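Local coordinates for protein-L-isoaspartate(D-aspartate) O-methyltransferase (Sulfolobus tokodaii, PDB 1VBF) that probably transfers a methyl group from S-adenosyl-L-methionine to L-isoaspartyl residues of damaged proteins, so that they can be repaired or degraded, at residues V140-A144 with F193-G197; K133-V138 with Q154-I160; T85-E90 with L112-I118; G125-E130 with L148-Q154. Numbering follows the deposited sequence.

Interaction 1 (V140-A144 with F193-G197)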
loop_
_atom_site.group_PDB
_atom_site.type_symbol
_atom_site.label_atom_id
_atom_site.label_comp_id
_atom_site.label_asym_id
_atom_site.label_seq_id
_atom_site.Cartn_x
_atom_site.Cartn_y
_atom_site.Cartn_z
ATOM N N VAL B 140 18.486 22.507 -14.409
ATOM C CA VAL B 140 17.472 22.765 -13.386
ATOM C C VAL B 140 17.825 21.853 -12.232
ATOM O O VAL B 140 18.125 20.711 -12.471
ATOM C CB VAL B 140 16.061 22.460 -13.944
ATOM C CG1 VAL B 140 14.984 23.059 -13.032
ATOM C CG2 VAL B 140 15.952 23.020 -15.356
ATOM N N TRP B 141 17.807 22.347 -11.000
ATOM C CA TRP B 141 18.178 21.528 -9.851
ATOM C C TRP B 141 17.003 21.127 -8.988
ATOM O O TRP B 141 17.106 21.029 -7.763
ATOM C CB TRP B 141 19.217 22.242 -8.973
ATOM C CG TRP B 141 20.519 22.535 -9.669
ATOM C CD1 TRP B 141 20.929 23.739 -10.144
ATOM C CD2 TRP B 141 21.544 21.588 -10.046
ATOM N NE1 TRP B 141 22.126 23.616 -10.801
ATOM C CE2 TRP B 141 22.530 22.316 -10.759
ATOM C CE3 TRP B 141 21.716 20.209 -9.858
ATOM C CZ2 TRP B 141 23.685 21.707 -11.285
ATOM C CZ3 TRP B 141 22.879 19.601 -10.392
ATOM C CH2 TRP B 141 23.838 20.356 -11.094
ATOM N N ALA B 142 15.869 20.925 -9.630
ATOM C CA ALA B 142 14.667 20.492 -8.928
ATOM C C ALA B 142 13.718 19.884 -9.963
ATOM O O ALA B 142 13.718 20.266 -11.137
ATOM C CB ALA B 142 14.025 21.655 -8.195
ATOM N N THR B 143 12.927 18.917 -9.533
ATOM C CA THR B 143 12.024 18.244 -10.452
ATOM C C THR B 143 10.794 19.092 -10.818
ATOM O O THR B 143 10.313 19.911 -10.019
ATOM C CB THR B 143 11.605 16.843 -9.867
ATOM O OG1 THR B 143 10.782 16.169 -10.808
ATOM C CG2 THR B 143 10.831 16.978 -8.558
ATOM N N ALA B 144 10.311 18.900 -12.043
ATOM C CA ALA B 144 9.132 19.610 -12.546
ATOM C C ALA B 144 8.016 18.634 -12.964
ATOM O O ALA B 144 8.269 17.459 -13.232
ATOM C CB ALA B 144 9.514 20.481 -13.719
ATOM N N PHE B 193 14.904 14.496 -6.666
ATOM C CA PHE B 193 15.031 15.911 -6.373
ATOM C C PHE B 193 13.792 16.419 -5.676
ATOM O O PHE B 193 12.754 15.771 -5.717
ATOM C CB PHE B 193 15.221 16.720 -7.655
ATOM C CG PHE B 193 16.580 16.595 -8.260
ATOM C CD1 PHE B 193 16.959 15.432 -8.910
ATOM C CD2 PHE B 193 17.487 17.651 -8.193
ATOM C CE1 PHE B 193 18.218 15.318 -9.494
ATOM C CE2 PHE B 193 18.761 17.542 -8.776
ATOM C CZ PHE B 193 19.120 16.374 -9.424
ATOM N N GLY B 194 13.922 17.581 -5.037
ATOM C CA GLY B 194 12.810 18.225 -4.366
ATOM C C GLY B 194 12.006 18.890 -5.468
ATOM O O GLY B 194 12.496 19.071 -6.590
ATOM N N ARG B 195 10.770 19.254 -5.167
ATOM C CA ARG B 195 9.900 19.858 -6.155
ATOM C C ARG B 195 10.175 21.320 -6.421
ATOM O O ARG B 195 10.419 22.093 -5.494
ATOM C CB ARG B 195 8.456 19.703 -5.710
ATOM C CG ARG B 195 7.930 18.302 -5.825
ATOM C CD ARG B 195 6.490 18.277 -5.439
ATOM N NE ARG B 195 5.820 17.129 -6.030
ATOM C CZ ARG B 195 4.504 16.961 -6.023
ATOM N NH1 ARG B 195 3.729 17.869 -5.452
ATOM N NH2 ARG B 195 3.973 15.892 -6.600
ATOM N N ILE B 196 10.120 21.699 -7.695
ATOM C CA ILE B 196 10.322 23.081 -8.096
ATOM C C ILE B 196 9.020 23.818 -7.812
ATOM O O ILE B 196 7.941 23.251 -7.935
ATOM C CB ILE B 196 10.627 23.165 -9.569
ATOM C CG1 ILE B 196 11.142 24.559 -9.935
ATOM C CG2 ILE B 196 9.403 22.832 -10.334
ATOM C CD1 ILE B 196 11.727 24.650 -11.343
ATOM N N GLY B 197 9.114 25.075 -7.411
ATOM C CA GLY B 197 7.918 25.830 -7.110
ATOM C C GLY B 197 7.687 26.894 -8.154
ATOM O O GLY B 197 8.596 27.219 -8.907
HETATM O O HOH W 1 16.362 19.472 -5.161
#

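Interaction 2 (K133-V138 with Q154-I160)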
loop_
_atom_site.group_PDB
_atom_site.type_symbol
_atom_site.label_atom_id
_atom_site.label_comp_id
_atom_site.label_asym_id
_atom_site.label_seq_id
_atom_site.Cartn_x
_atom_site.Cartn_y
_atom_site.Cartn_z
ATOM N N LYS B 133 17.531 36.231 -22.967
ATOM C CA LYS B 133 16.911 35.187 -23.749
ATOM C C LYS B 133 17.649 34.067 -24.381
ATOM O O LYS B 133 17.571 32.958 -23.874
ATOM C CB LYS B 133 15.989 35.758 -24.830
ATOM C CG LYS B 133 14.893 34.766 -25.199
ATOM C CD LYS B 133 13.939 35.313 -26.248
ATOM C CE LYS B 133 14.483 35.048 -27.649
ATOM N NZ LYS B 133 14.728 33.584 -27.920
ATOM N N PRO B 134 18.381 34.300 -25.477
ATOM C CA PRO B 134 19.044 33.124 -26.064
ATOM C C PRO B 134 20.069 32.440 -25.180
ATOM O O PRO B 134 21.110 33.023 -24.883
ATOM C CB PRO B 134 19.652 33.671 -27.358
ATOM C CG PRO B 134 19.083 35.087 -27.479
ATOM C CD PRO B 134 18.892 35.534 -26.071
ATOM N N TYR B 135 19.779 31.221 -24.725
ATOM C CA TYR B 135 20.738 30.504 -23.887
ATOM C C TYR B 135 21.282 29.314 -24.656
ATOM O O TYR B 135 20.620 28.779 -25.550
ATOM C CB TYR B 135 20.108 29.995 -22.589
ATOM C CG TYR B 135 19.632 31.078 -21.666
ATOM C CD1 TYR B 135 18.281 31.385 -21.557
ATOM C CD2 TYR B 135 20.536 31.848 -20.954
ATOM C CE1 TYR B 135 17.849 32.435 -20.763
ATOM C CE2 TYR B 135 20.110 32.906 -20.160
ATOM C CZ TYR B 135 18.769 33.190 -20.063
ATOM O OH TYR B 135 18.374 34.199 -19.223
ATOM N N ASP B 136 22.498 28.908 -24.315
ATOM C CA ASP B 136 23.119 27.760 -24.962
ATOM C C ASP B 136 22.775 26.503 -24.186
ATOM O O ASP B 136 22.565 25.445 -24.764
ATOM C CB ASP B 136 24.644 27.926 -25.002
ATOM C CG ASP B 136 25.090 28.982 -26.006
ATOM O OD1 ASP B 136 25.185 28.636 -27.212
ATOM O OD2 ASP B 136 25.323 30.150 -25.583
ATOM N N ARG B 137 22.686 26.644 -22.870
ATOM C CA ARG B 137 22.416 25.526 -21.995
ATOM C C ARG B 137 21.527 25.967 -20.842
ATOM O O ARG B 137 21.486 27.154 -20.490
ATOM C CB ARG B 137 23.737 25.018 -21.401
ATOM C CG ARG B 137 24.852 24.734 -22.389
ATOM C CD ARG B 137 24.662 23.408 -23.070
ATOM N NE ARG B 137 24.806 23.520 -24.512
ATOM C CZ ARG B 137 25.717 22.865 -25.208
ATOM N NH1 ARG B 137 26.543 22.066 -24.563
ATOM N NH2 ARG B 137 25.789 22.995 -26.528
ATOM N N VAL B 138 20.841 24.991 -20.243
ATOM C CA VAL B 138 19.997 25.217 -19.085
ATOM C C VAL B 138 20.074 24.004 -18.154
ATOM O O VAL B 138 19.989 22.862 -18.604
ATOM C CB VAL B 138 18.536 25.415 -19.471
ATOM C CG1 VAL B 138 17.722 25.571 -18.213
ATOM C CG2 VAL B 138 18.381 26.616 -20.370
ATOM N N GLN B 154 13.439 29.617 -24.168
ATOM C CA GLN B 154 14.610 30.465 -24.103
ATOM C C GLN B 154 15.907 29.793 -24.638
ATOM O O GLN B 154 16.894 30.461 -24.937
ATOM C CB GLN B 154 14.757 30.950 -22.659
ATOM C CG GLN B 154 13.691 31.974 -22.272
ATOM C CD GLN B 154 13.465 32.082 -20.775
ATOM O OE1 GLN B 154 14.396 32.003 -19.982
ATOM N NE2 GLN B 154 12.219 32.279 -20.386
ATOM N N LEU B 155 15.898 28.475 -24.783
ATOM C CA LEU B 155 17.056 27.753 -25.313
ATOM C C LEU B 155 17.325 28.104 -26.773
ATOM O O LEU B 155 16.408 28.423 -27.517
ATOM C CB LEU B 155 16.819 26.244 -25.256
ATOM C CG LEU B 155 17.603 25.430 -24.246
ATOM C CD1 LEU B 155 17.442 23.959 -24.567
ATOM C CD2 LEU B 155 19.054 25.821 -24.310
ATOM N N LYS B 156 18.590 28.036 -27.182
ATOM C CA LYS B 156 18.941 28.282 -28.576
ATOM C C LYS B 156 18.473 27.059 -29.333
ATOM O O LYS B 156 18.183 26.024 -28.735
ATOM C CB LYS B 156 20.440 28.434 -28.751
ATOM C CG LYS B 156 20.922 29.832 -28.454
ATOM C CD LYS B 156 22.418 29.972 -28.647
ATOM C CE LYS B 156 22.874 31.353 -28.227
ATOM N NZ LYS B 156 24.351 31.383 -28.113
ATOM N N GLU B 157 18.428 27.159 -30.649
ATOM C CA GLU B 157 17.939 26.055 -31.438
ATOM C C GLU B 157 18.562 24.723 -31.131
ATOM O O GLU B 157 17.856 23.774 -30.805
ATOM C CB GLU B 157 18.070 26.349 -32.922
ATOM C CG GLU B 157 17.313 25.358 -33.774
ATOM C CD GLU B 157 15.954 25.030 -33.194
ATOM O OE1 GLU B 157 15.196 25.971 -32.851
ATOM O OE2 GLU B 157 15.651 23.823 -33.084
ATOM N N GLY B 158 19.871 24.606 -31.221
ATOM C CA GLY B 158 20.428 23.299 -30.936
ATOM C C GLY B 158 20.833 23.150 -29.492
ATOM O O GLY B 158 21.546 22.210 -29.146
ATOM N N GLY B 159 20.375 24.080 -28.655
ATOM C CA GLY B 159 20.718 24.071 -27.246
ATOM C C GLY B 159 20.478 22.761 -26.536
ATOM O O GLY B 159 19.816 21.882 -27.052
ATOM N N ILE B 160 21.017 22.634 -25.332
ATOM C CA ILE B 160 20.850 21.418 -24.548
ATOM C C ILE B 160 20.353 21.794 -23.188
ATOM O O ILE B 160 20.868 22.734 -22.590
ATOM C CB ILE B 160 22.192 20.686 -24.365
ATOM C CG1 ILE B 160 22.635 20.116 -25.709
ATOM C CG2 ILE B 160 22.094 19.615 -23.250
ATOM C CD1 ILE B 160 23.991 19.476 -25.642
#

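Interaction 3 (T85-E90 with L112-I118)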
loop_
_atom_site.group_PDB
_atom_site.type_symbol
_atom_site.label_atom_id
_atom_site.label_comp_id
_atom_site.label_asym_id
_atom_site.label_seq_id
_atom_site.Cartn_x
_atom_site.Cartn_y
_atom_site.Cartn_z
ATOM N N THR B 85 27.072 26.994 -9.641
ATOM C CA THR B 85 27.034 28.232 -10.390
ATOM C C THR B 85 28.494 28.590 -10.652
ATOM O O THR B 85 28.879 28.813 -11.800
ATOM C CB THR B 85 26.330 29.351 -9.601
ATOM O OG1 THR B 85 25.204 28.809 -8.907
ATOM C CG2 THR B 85 25.836 30.445 -10.555
ATOM N N ALA B 86 29.310 28.620 -9.599
ATOM C CA ALA B 86 30.741 28.899 -9.752
ATOM C C ALA B 86 31.418 28.022 -10.841
ATOM O O ALA B 86 32.084 28.558 -11.724
ATOM C CB ALA B 86 31.462 28.716 -8.420
ATOM N N LEU B 87 31.257 26.694 -10.784
ATOM C CA LEU B 87 31.859 25.801 -11.780
ATOM C C LEU B 87 31.474 26.143 -13.218
ATOM O O LEU B 87 32.288 25.991 -14.133
ATOM C CB LEU B 87 31.481 24.344 -11.510
ATOM C CG LEU B 87 31.863 23.692 -10.169
ATOM C CD1 LEU B 87 31.368 22.254 -10.174
ATOM C CD2 LEU B 87 33.380 23.734 -9.936
ATOM N N ILE B 88 30.243 26.600 -13.433
ATOM C CA ILE B 88 29.811 26.960 -14.779
ATOM C C ILE B 88 30.476 28.286 -15.196
ATOM O O ILE B 88 31.010 28.431 -16.307
ATOM C CB ILE B 88 28.274 27.100 -14.833
ATOM C CG1 ILE B 88 27.631 25.781 -14.404
ATOM C CG2 ILE B 88 27.807 27.483 -16.258
ATOM C CD1 ILE B 88 26.135 25.839 -14.315
ATOM N N ALA B 89 30.442 29.250 -14.287
ATOM C CA ALA B 89 31.037 30.561 -14.515
ATOM C C ALA B 89 32.507 30.431 -14.942
ATOM O O ALA B 89 32.999 31.184 -15.782
ATOM C CB ALA B 89 30.932 31.384 -13.249
ATOM N N GLU B 90 33.213 29.478 -14.348
ATOM C CA GLU B 90 34.605 29.243 -14.701
ATOM C C GLU B 90 34.783 28.860 -16.175
ATOM O O GLU B 90 35.741 29.257 -16.813
ATOM C CB GLU B 90 35.170 28.120 -13.844
ATOM C CG GLU B 90 35.264 28.429 -12.364
ATOM C CD GLU B 90 36.511 29.225 -11.996
ATOM O OE1 GLU B 90 37.518 29.143 -12.740
ATOM O OE2 GLU B 90 36.486 29.913 -10.947
ATOM N N LEU B 112 29.582 34.532 -4.286
ATOM C CA LEU B 112 30.000 34.535 -5.690
ATOM C C LEU B 112 30.653 35.835 -6.168
ATOM O O LEU B 112 30.790 36.074 -7.377
ATOM C CB LEU B 112 28.801 34.210 -6.569
ATOM C CG LEU B 112 28.329 32.761 -6.493
ATOM C CD1 LEU B 112 27.048 32.540 -7.301
ATOM C CD2 LEU B 112 29.448 31.892 -7.027
ATOM N N SER B 113 31.070 36.663 -5.213
ATOM C CA SER B 113 31.692 37.956 -5.500
ATOM C C SER B 113 32.870 37.851 -6.469
ATOM O O SER B 113 32.996 38.641 -7.400
ATOM C CB SER B 113 32.142 38.599 -4.193
ATOM O OG SER B 113 33.040 37.743 -3.520
ATOM N N TYR B 114 33.731 36.874 -6.243
ATOM C CA TYR B 114 34.887 36.655 -7.097
ATOM C C TYR B 114 34.539 36.547 -8.583
ATOM O O TYR B 114 35.422 36.537 -9.440
ATOM C CB TYR B 114 35.586 35.369 -6.662
ATOM C CG TYR B 114 36.552 34.796 -7.676
ATOM C CD1 TYR B 114 37.787 35.400 -7.918
ATOM C CD2 TYR B 114 36.239 33.628 -8.381
ATOM C CE1 TYR B 114 38.698 34.845 -8.839
ATOM C CE2 TYR B 114 37.132 33.068 -9.303
ATOM C CZ TYR B 114 38.357 33.675 -9.526
ATOM O OH TYR B 114 39.239 33.114 -10.426
ATOM N N TYR B 115 33.261 36.451 -8.905
ATOM C CA TYR B 115 32.908 36.301 -10.308
ATOM C C TYR B 115 32.286 37.556 -10.881
ATOM O O TYR B 115 31.574 38.280 -10.186
ATOM C CB TYR B 115 31.956 35.096 -10.476
ATOM C CG TYR B 115 32.597 33.748 -10.175
ATOM C CD1 TYR B 115 33.319 33.069 -11.159
ATOM C CD2 TYR B 115 32.553 33.202 -8.888
ATOM C CE1 TYR B 115 33.993 31.872 -10.868
ATOM C CE2 TYR B 115 33.226 32.017 -8.577
ATOM C CZ TYR B 115 33.948 31.353 -9.576
ATOM O OH TYR B 115 34.662 30.204 -9.299
ATOM N N ASN B 116 32.546 37.817 -12.152
ATOM C CA ASN B 116 31.990 38.991 -12.795
ATOM C C ASN B 116 31.141 38.597 -13.997
ATOM O O ASN B 116 30.793 39.437 -14.827
ATOM C CB ASN B 116 33.127 39.920 -13.224
ATOM C CG ASN B 116 33.691 39.591 -14.615
ATOM O OD1 ASN B 116 33.868 38.419 -14.987
ATOM N ND2 ASN B 116 33.991 40.638 -15.387
ATOM N N ASN B 117 30.805 37.313 -14.090
ATOM C CA ASN B 117 30.012 36.835 -15.215
ATOM C C ASN B 117 28.794 36.023 -14.805
ATOM O O ASN B 117 28.307 35.185 -15.575
ATOM C CB ASN B 117 30.884 36.027 -16.188
ATOM C CG ASN B 117 31.356 34.704 -15.611
ATOM O OD1 ASN B 117 31.490 34.548 -14.393
ATOM N ND2 ASN B 117 31.628 33.750 -16.487
ATOM N N ILE B 118 28.284 36.307 -13.607
ATOM C CA ILE B 118 27.112 35.622 -13.065
ATOM C C ILE B 118 25.997 36.603 -12.652
ATOM O O ILE B 118 26.141 37.345 -11.684
ATOM C CB ILE B 118 27.472 34.802 -11.805
ATOM C CG1 ILE B 118 28.601 33.824 -12.091
ATOM C CG2 ILE B 118 26.249 34.067 -11.294
ATOM C CD1 ILE B 118 29.074 33.117 -10.810
#

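Interaction 4 (G125-E130 with L148-Q154)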
loop_
_atom_site.group_PDB
_atom_site.type_symbol
_atom_site.label_atom_id
_atom_site.label_comp_id
_atom_site.label_asym_id
_atom_site.label_seq_id
_atom_site.Cartn_x
_atom_site.Cartn_y
_atom_site.Cartn_z
ATOM N N GLY B 125 11.853 30.596 -10.968
ATOM C CA GLY B 125 12.685 29.934 -11.957
ATOM C C GLY B 125 11.903 29.251 -13.063
ATOM O O GLY B 125 12.422 29.001 -14.150
ATOM N N THR B 126 10.649 28.934 -12.772
ATOM C CA THR B 126 9.756 28.295 -13.727
ATOM C C THR B 126 9.565 29.182 -14.963
ATOM O O THR B 126 9.185 28.715 -16.041
ATOM C CB THR B 126 8.435 28.018 -13.018
ATOM O OG1 THR B 126 8.483 26.704 -12.461
ATOM C CG2 THR B 126 7.264 28.168 -13.938
ATOM N N LEU B 127 9.859 30.466 -14.797
ATOM C CA LEU B 127 9.730 31.419 -15.886
ATOM C C LEU B 127 11.047 31.516 -16.640
ATOM O O LEU B 127 11.127 32.129 -17.711
ATOM C CB LEU B 127 9.364 32.795 -15.333
ATOM C CG LEU B 127 8.092 32.762 -14.481
ATOM C CD1 LEU B 127 7.891 34.084 -13.761
ATOM C CD2 LEU B 127 6.905 32.419 -15.377
ATOM N N GLY B 128 12.078 30.886 -16.094
ATOM C CA GLY B 128 13.373 30.983 -16.728
ATOM C C GLY B 128 13.732 32.445 -16.614
ATOM O O GLY B 128 13.452 33.051 -15.583
ATOM N N TYR B 129 14.331 33.012 -17.659
ATOM C CA TYR B 129 14.713 34.423 -17.668
ATOM C C TYR B 129 14.781 34.971 -19.089
ATOM O O TYR B 129 15.814 34.950 -19.750
ATOM C CB TYR B 129 16.058 34.642 -16.980
ATOM C CG TYR B 129 16.253 36.076 -16.560
ATOM C CD1 TYR B 129 15.407 36.663 -15.621
ATOM C CD2 TYR B 129 17.254 36.867 -17.129
ATOM C CE1 TYR B 129 15.548 37.988 -15.259
ATOM C CE2 TYR B 129 17.403 38.206 -16.768
ATOM C CZ TYR B 129 16.545 38.759 -15.835
ATOM O OH TYR B 129 16.659 40.080 -15.494
ATOM N N GLU B 130 13.623 35.462 -19.514
ATOM C CA GLU B 130 13.375 36.031 -20.836
ATOM C C GLU B 130 14.444 36.977 -21.332
ATOM O O GLU B 130 14.993 36.825 -22.400
ATOM C CB GLU B 130 12.048 36.812 -20.834
ATOM C CG GLU B 130 10.908 36.175 -21.608
ATOM C CD GLU B 130 11.315 35.793 -23.012
ATOM O OE1 GLU B 130 11.730 36.700 -23.774
ATOM O OE2 GLU B 130 11.217 34.586 -23.349
ATOM N N LEU B 148 9.903 22.014 -18.579
ATOM C CA LEU B 148 9.734 23.423 -18.283
ATOM C C LEU B 148 9.734 24.182 -19.596
ATOM O O LEU B 148 10.725 24.254 -20.303
ATOM C CB LEU B 148 10.849 23.912 -17.372
ATOM C CG LEU B 148 10.729 23.356 -15.962
ATOM C CD1 LEU B 148 12.007 23.613 -15.208
ATOM C CD2 LEU B 148 9.560 23.997 -15.275
ATOM N N CYS B 149 8.580 24.744 -19.895
ATOM C CA CYS B 149 8.306 25.491 -21.099
ATOM C C CYS B 149 9.091 26.790 -21.332
ATOM O O CYS B 149 9.633 26.989 -22.413
ATOM C CB CYS B 149 6.815 25.728 -21.075
ATOM S SG CYS B 149 5.980 26.845 -22.237
ATOM N N LYS B 150 9.156 27.677 -20.349
ATOM C CA LYS B 150 9.895 28.924 -20.544
ATOM C C LYS B 150 11.383 28.667 -20.827
ATOM O O LYS B 150 11.930 29.163 -21.815
ATOM C CB LYS B 150 9.748 29.847 -19.325
ATOM C CG LYS B 150 8.353 30.321 -19.095
ATOM C CD LYS B 150 7.793 30.981 -20.334
ATOM C CE LYS B 150 6.406 31.527 -20.062
ATOM N NZ LYS B 150 5.843 32.308 -21.194
ATOM N N PRO B 151 12.062 27.899 -19.956
ATOM C CA PRO B 151 13.484 27.622 -20.203
ATOM C C PRO B 151 13.654 27.048 -21.611
ATOM O O PRO B 151 14.455 27.536 -22.403
ATOM C CB PRO B 151 13.825 26.599 -19.132
ATOM C CG PRO B 151 12.902 26.978 -18.006
ATOM C CD PRO B 151 11.603 27.255 -18.715
ATOM N N TYR B 152 12.874 26.018 -21.922
ATOM C CA TYR B 152 12.937 25.413 -23.236
ATOM C C TYR B 152 12.765 26.446 -24.357
ATOM O O TYR B 152 13.457 26.369 -25.379
ATOM C CB TYR B 152 11.870 24.326 -23.390
ATOM C CG TYR B 152 11.989 23.567 -24.695
ATOM C CD1 TYR B 152 12.906 22.534 -24.840
ATOM C CD2 TYR B 152 11.241 23.941 -25.807
ATOM C CE1 TYR B 152 13.082 21.896 -26.069
ATOM C CE2 TYR B 152 11.404 23.317 -27.033
ATOM C CZ TYR B 152 12.325 22.298 -27.171
ATOM O OH TYR B 152 12.499 21.707 -28.414
ATOM N N GLU B 153 11.850 27.401 -24.189
ATOM C CA GLU B 153 11.651 28.399 -25.243
ATOM C C GLU B 153 12.878 29.294 -25.325
ATOM O O GLU B 153 13.307 29.687 -26.408
ATOM C CB GLU B 153 10.425 29.282 -24.973
ATOM C CG GLU B 153 9.134 28.536 -24.712
ATOM C CD GLU B 153 7.971 29.468 -24.378
ATOM O OE1 GLU B 153 8.139 30.388 -23.531
ATOM O OE2 GLU B 153 6.881 29.262 -24.963
ATOM N N GLN B 154 13.439 29.617 -24.168
ATOM C CA GLN B 154 14.610 30.465 -24.103
ATOM C C GLN B 154 15.907 29.793 -24.638
ATOM O O GLN B 154 16.894 30.461 -24.937
ATOM C CB GLN B 154 14.757 30.950 -22.659
ATOM C CG GLN B 154 13.691 31.974 -22.272
ATOM C CD GLN B 154 13.465 32.082 -20.775
ATOM O OE1 GLN B 154 14.396 32.003 -19.982
ATOM N NE2 GLN B 154 12.219 32.279 -20.386
HETATM O O HOH W 2 8.373 26.584 -17.953
#

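Interaction 1 (V140-A144 with F193-G197)
Two backbone hydrogen bonds show how a pair of loops can be joined without becoming a sheet. Thr-143 N donates to Gly-194 O at 3.0 Å, and Ile-196 N donates to Thr-143 O at 2.9 Å, so both polar backbone atoms of Thr-143 are used in a single bridge with Arg-195. A water adds an indirect link, giving a hydrogen to Trp-141 O (3.1 Å) and accepting one from Gly-194 N (3.1 Å). In this Rossmann-like methyltransferase the segment 140-144 leaves the C-terminal end of the central parallel strand 135-140, the edge at which such folds generally place their ligand sites; 193-197 follows the last strand of the sheet. Apolar packing surrounds the bridge. Ile-196 points toward the other loop: its CB lies 4.0 Å from Ala-142 CB, its CD1 4.0 Å from Val-140 CG1, and its CG2 4.1 Å from Ala-144 CB. Phe-193 also points across, with CE2 4.1 Å from Trp-141 CE3, near the plane of the indole. Carbonyl oxygens make van der Waals contacts: Trp-141 O lies 3.4 Å from Phe-193 CD2, at the ring edge, and Phe-193 O 3.6 Å from Thr-143 CG2. The Thr-143 hydroxyl bonds to Gly-166 O, and Arg-195 NH1 to Asp-204 O.

Interaction 2 (K133-V138 with Q154-I160)
Parallel strand pairing joins 133-138 to 154-160 at the start of strand 135-140, broken by a corner at Asp-136 and by a turn at 156-159; its second part, with strand 159-165, belongs to the mixed sheet of the methyltransferase fold. The connection from one strand to the next runs through helix 149-154, giving a beta-alpha-beta crossover. In the first part, where Tyr-135 faces Leu-155, Tyr-135 N donates to Gln-154 O (3.0 Å) and Lys-156 N to Tyr-135 O (2.7 Å). A type I turn from Lys-156 to Gly-159 then redirects the chain, and the second part pairs Arg-137 with Ile-160: Ile-160 N bonds to Asp-136 O and Val-138 N to Ile-160 O, both at 3.3 Å, with Arg-137 CA 3.2 Å from Ile-160 O in a CA-H...O contact. Gly-159 suits the end of the turn, since a CB there would clash with Leu-155 CD2. That methyl lies 3.6 Å from Asp-136 O and 4.1 Å from Val-138 CG2. Ile-160 CD1 covers a face of the Arg-137 guanidinium, 3.8 Å from NH1, which also binds Leu-66 O and Asp-67. Asp-136 OD2 lies 3.0 Å from Lys-156 NZ in a salt bridge whose hydrogen bonds are weak, and OD2 also accepts from Lys-73 N. The chemistry thus implies that directional backbone bonds set the alignment here, with the exposed lysine adding a charge pairing at the margin.

Interaction 3 (T85-E90 with L112-I118)
The methyl of Ala-89 sits at the apolar centre of this contact, 3.5 Å from Ile-118 CD1 and 3.6 Å from Tyr-115 CD1. It belongs to helix 83-91, which links parallel strands 73-77 and 94-99 in the Rossmann-like fold; the opposing loop leads from helix 102-109 into strand 118-122, outermost in this chain's sheet. The example illustrates how small residues let a loop approach a helix closely. One turn earlier, Ala-86 CB meets Leu-112 CD2 at 4.0 Å and Tyr-115 CE2 at 3.7 Å, and Thr-85 CG2 touches Ile-118 CG2 at 3.7 Å, while the threonine hydroxyl bonds to Glu-76. A type I turn from Leu-112 to Tyr-115 brings both Leu-112 and Tyr-115 to the helix. Polar links lie farther out. Asn-117 ND2 donates to the main-chain Ala-89 O at 3.0 Å and also to Asp-93 O, tying the loop to the helix and to the residues beyond its end. Glu-90, whose OE1 forms a salt bridge with Lys-22, bends its carboxylate over to the loop, and there Tyr-115 OH donates to Glu-90 OE2 in a very short hydrogen bond of 2.5 Å.

Interaction 4 (G125-E130 with L148-Q154)
One glutamine side chain can stand in for a backbone partner, as Gln-154 demonstrates. With chi1 m and chi2 t it extends from the helix toward the loop, where its amide meets two backbone groups: Gln-154 NE2 donates to Leu-127 O (2.9 Å) and Gln-154 OE1 accepts from Tyr-129 N (2.5 Å). Between them Gly-128 has positive phi, and a CB there would clash with Gln-154 OE1. Lys-150 begins toward the loop, its CB 3.1 Å from Leu-127 O, but two successive m torsions carry its amine away to Glu-153 of the second subunit. Leu-127 and Tyr-129 turn their side chains away, leaving mainly backbone to face the helix. At the helix start, Leu-148 occupies the N-cap position, and a water bridges Thr-126 O (3.0 Å) to Lys-150 N (2.7 Å). Cys-149 forms a disulfide with Cys-149 of the second subunit. The arrangement thus belongs to the crossover helix 149-154 of a Rossmann-like methyltransferase, which here doubles as a covalent subunit interface.

Overall arrangement
Three of the four contacts gather around strand 135-140 and what follows it. Interactions 2 and 4 share Gln-154 and lie about 10 Å apart between centres, with Tyr-135 OH and Tyr-129 O probably hydrogen-bonded between them; interaction 1 meets interaction 4 through Val-140, Ile-196, Leu-148 and Thr-126. Interaction 3 stands apart, 19 to 22 Å from the others between centres, and concerns an earlier helix. Interactions 2 and 4 are mostly buried, 1 and 3 only partly. Sheet pairing gives interaction 2 backbone bonds, interaction 1 keeps a single bridge, and the helix-loop contacts 3 and 4 use side-chain amides to reach main-chain atoms. Interaction 4 alone touches another subunit.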